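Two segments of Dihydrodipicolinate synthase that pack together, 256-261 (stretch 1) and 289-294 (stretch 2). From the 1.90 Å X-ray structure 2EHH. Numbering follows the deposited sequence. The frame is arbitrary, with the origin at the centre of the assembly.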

# COMPACT_ATOMS: atom_id res chain seq x y z
N CYS A 256 27.95 14.58 -7.20
CA CYS A 256 29.19 14.35 -7.93
C CYS A 256 29.57 15.62 -8.70
O CYS A 256 30.75 15.92 -8.84
CB CYS A 256 29.03 13.18 -8.90
SG CYS A 256 28.83 11.57 -8.09
N TRP A 257 28.57 16.34 -9.19
CA TRP A 257 28.83 17.58 -9.91
C TRP A 257 29.45 18.58 -8.95
O TRP A 257 30.40 19.28 -9.29
CB TRP A 257 27.53 18.17 -10.48
CG TRP A 257 27.63 19.62 -10.83
CD1 TRP A 257 28.33 20.18 -11.87
CD2 TRP A 257 27.04 20.71 -10.12
NE1 TRP A 257 28.20 21.55 -11.85
CE2 TRP A 257 27.41 21.91 -10.79
CE3 TRP A 257 26.22 20.80 -8.98
CZ2 TRP A 257 26.99 23.17 -10.36
CZ3 TRP A 257 25.81 22.06 -8.55
CH2 TRP A 257 26.19 23.23 -9.24
N MET A 258 28.90 18.65 -7.74
CA MET A 258 29.40 19.55 -6.71
C MET A 258 30.85 19.23 -6.37
O MET A 258 31.63 20.12 -6.01
CB MET A 258 28.54 19.47 -5.45
CG MET A 258 27.12 19.95 -5.64
SD MET A 258 26.20 19.98 -4.10
CE MET A 258 24.69 20.80 -4.63
N LEU A 259 31.21 17.96 -6.46
CA LEU A 259 32.57 17.53 -6.17
C LEU A 259 33.45 17.64 -7.41
O LEU A 259 34.60 17.22 -7.40
CB LEU A 259 32.58 16.09 -5.66
CG LEU A 259 32.25 15.94 -4.17
CD1 LEU A 259 31.07 15.00 -3.99
CD2 LEU A 259 33.47 15.41 -3.44
N GLY A 260 32.88 18.19 -8.48
CA GLY A 260 33.62 18.36 -9.73
C GLY A 260 33.94 17.08 -10.48
O GLY A 260 34.91 17.03 -11.24
N MET A 261 33.12 16.05 -10.29
CA MET A 261 33.36 14.77 -10.94
C MET A 261 32.60 14.58 -12.25
O MET A 261 32.84 13.63 -12.98
CB MET A 261 32.99 13.64 -9.97
CG MET A 261 33.55 13.87 -8.58
SD MET A 261 33.12 12.55 -7.45
CE MET A 261 34.50 11.47 -7.76
N ASN A 289 32.24 17.68 5.45
CA ASN A 289 33.50 18.32 5.07
C ASN A 289 34.06 17.82 3.76
O ASN A 289 35.28 17.65 3.61
CB ASN A 289 34.54 18.13 6.18
CG ASN A 289 34.09 18.71 7.50
OD1 ASN A 289 33.86 17.99 8.47
ND2 ASN A 289 33.94 20.03 7.55
N LEU A 290 33.18 17.57 2.79
CA LEU A 290 33.62 17.10 1.49
C LEU A 290 34.14 18.29 0.69
O LEU A 290 33.56 19.37 0.72
CB LEU A 290 32.46 16.41 0.76
CG LEU A 290 31.89 15.18 1.47
CD1 LEU A 290 30.80 14.55 0.62
CD2 LEU A 290 32.99 14.18 1.73
N PRO A 291 35.24 18.10 -0.05
CA PRO A 291 35.84 19.15 -0.86
C PRO A 291 35.01 19.43 -2.11
O PRO A 291 35.19 18.79 -3.15
CB PRO A 291 37.21 18.58 -1.20
CG PRO A 291 36.90 17.12 -1.38
CD PRO A 291 35.99 16.83 -0.19
N LEU A 292 34.10 20.40 -2.01
CA LEU A 292 33.24 20.74 -3.14
C LEU A 292 33.96 21.65 -4.13
O LEU A 292 34.57 22.64 -3.74
CB LEU A 292 31.97 21.42 -2.62
CG LEU A 292 31.20 20.61 -1.58
CD1 LEU A 292 30.01 21.42 -1.10
CD2 LEU A 292 30.75 19.28 -2.17
N LYS A 293 33.88 21.30 -5.41
CA LYS A 293 34.52 22.09 -6.46
C LYS A 293 33.51 23.05 -7.10
O LYS A 293 33.89 24.10 -7.61
CB LYS A 293 35.11 21.17 -7.53
N ASN A 294 32.24 22.68 -7.05
CA ASN A 294 31.17 23.51 -7.61
C ASN A 294 30.07 23.72 -6.58
O ASN A 294 29.03 24.29 -6.95
CB ASN A 294 30.57 22.86 -8.85
CG ASN A 294 31.54 22.82 -10.02
OD1 ASN A 294 31.99 23.86 -10.50
ND2 ASN A 294 31.85 21.62 -10.49
OXT ASN A 294 30.28 23.33 -5.41

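Stretch 1 is the C-terminal end of a helix and the turn that closes it, and stretch 2, which has no regular helix or strand, ends the chain against it; together they bury 410 Å², both sides summed. Cys256 makes no contact across the interface, its closest side-chain atom, CB, staying 9.0 Å from Asn294 ND2. Its role is internal: Cys256 O accepts a 2.8 Å hydrogen bond from Met261 N and a weak one of 3.2 Å from Leu259 N, tying the turn back to the helix.

Trp257 meets the C-terminal residue in two ways. Its carbonyl O accepts a hydrogen bond from Asn294 ND2 at 3.0 Å, with an N-H...O angle of 172°, while also receiving Gly260 N at 2.8 Å. With chi1 at 161° (t), the CA-to-CB bond points sideways but the indole reaches closer to stretch 2. Asn294 CB lies 4.1 Å from the centroid of the six-membered ring and 25° off its normal, a CH-pi contact over the face. Asparagine suits this position because its methylene can rest on the ring while its amide reaches the carbonyl; it has the largest area covered in the contact, 93 Å².

The carbonyl of Met258, at the last helical residue, is the main polar anchor. Met258 O accepts Asn294 N at 2.8 Å and 174°, a nearly linear bond, and Lys293 N at 2.6 Å and 134°, short but distinctly bent. Two consecutive backbone amides thus converge on one acceptor. The buried side chain of Met258 adds an apolar contact, CB to Leu292 CD2 at 4.0 Å, although its far end leads away.

Leu259 points its CA-to-CB bond away from stretch 2, yet the branched end comes nearer and 78 Å² of the residue is covered. Its CG lies 4.2 Å from Leu292 CD2, and its CD2 lies 4.4 Å from both Leu290 CB and Pro291 CG. One leucine therefore touches three successive apolar residues. Its chi2 of 124° falls between the usual wells.

Gly260 leaves helical geometry with phi/psi of 69/27, closing the helix in a Schellman motif. Positive phi by itself favours glycine, and packing adds a second constraint: an ideal CB here would lie 2.8 Å from Lys293 CB, a clash. Without one, Gly260 N approaches Lys293 CB to 3.8 Å. The lysine is modelled only to CB, so nothing can be said of its amine. Met261 makes no contact with stretch 2, its CG remaining 7.5 Å from Lys293 CB.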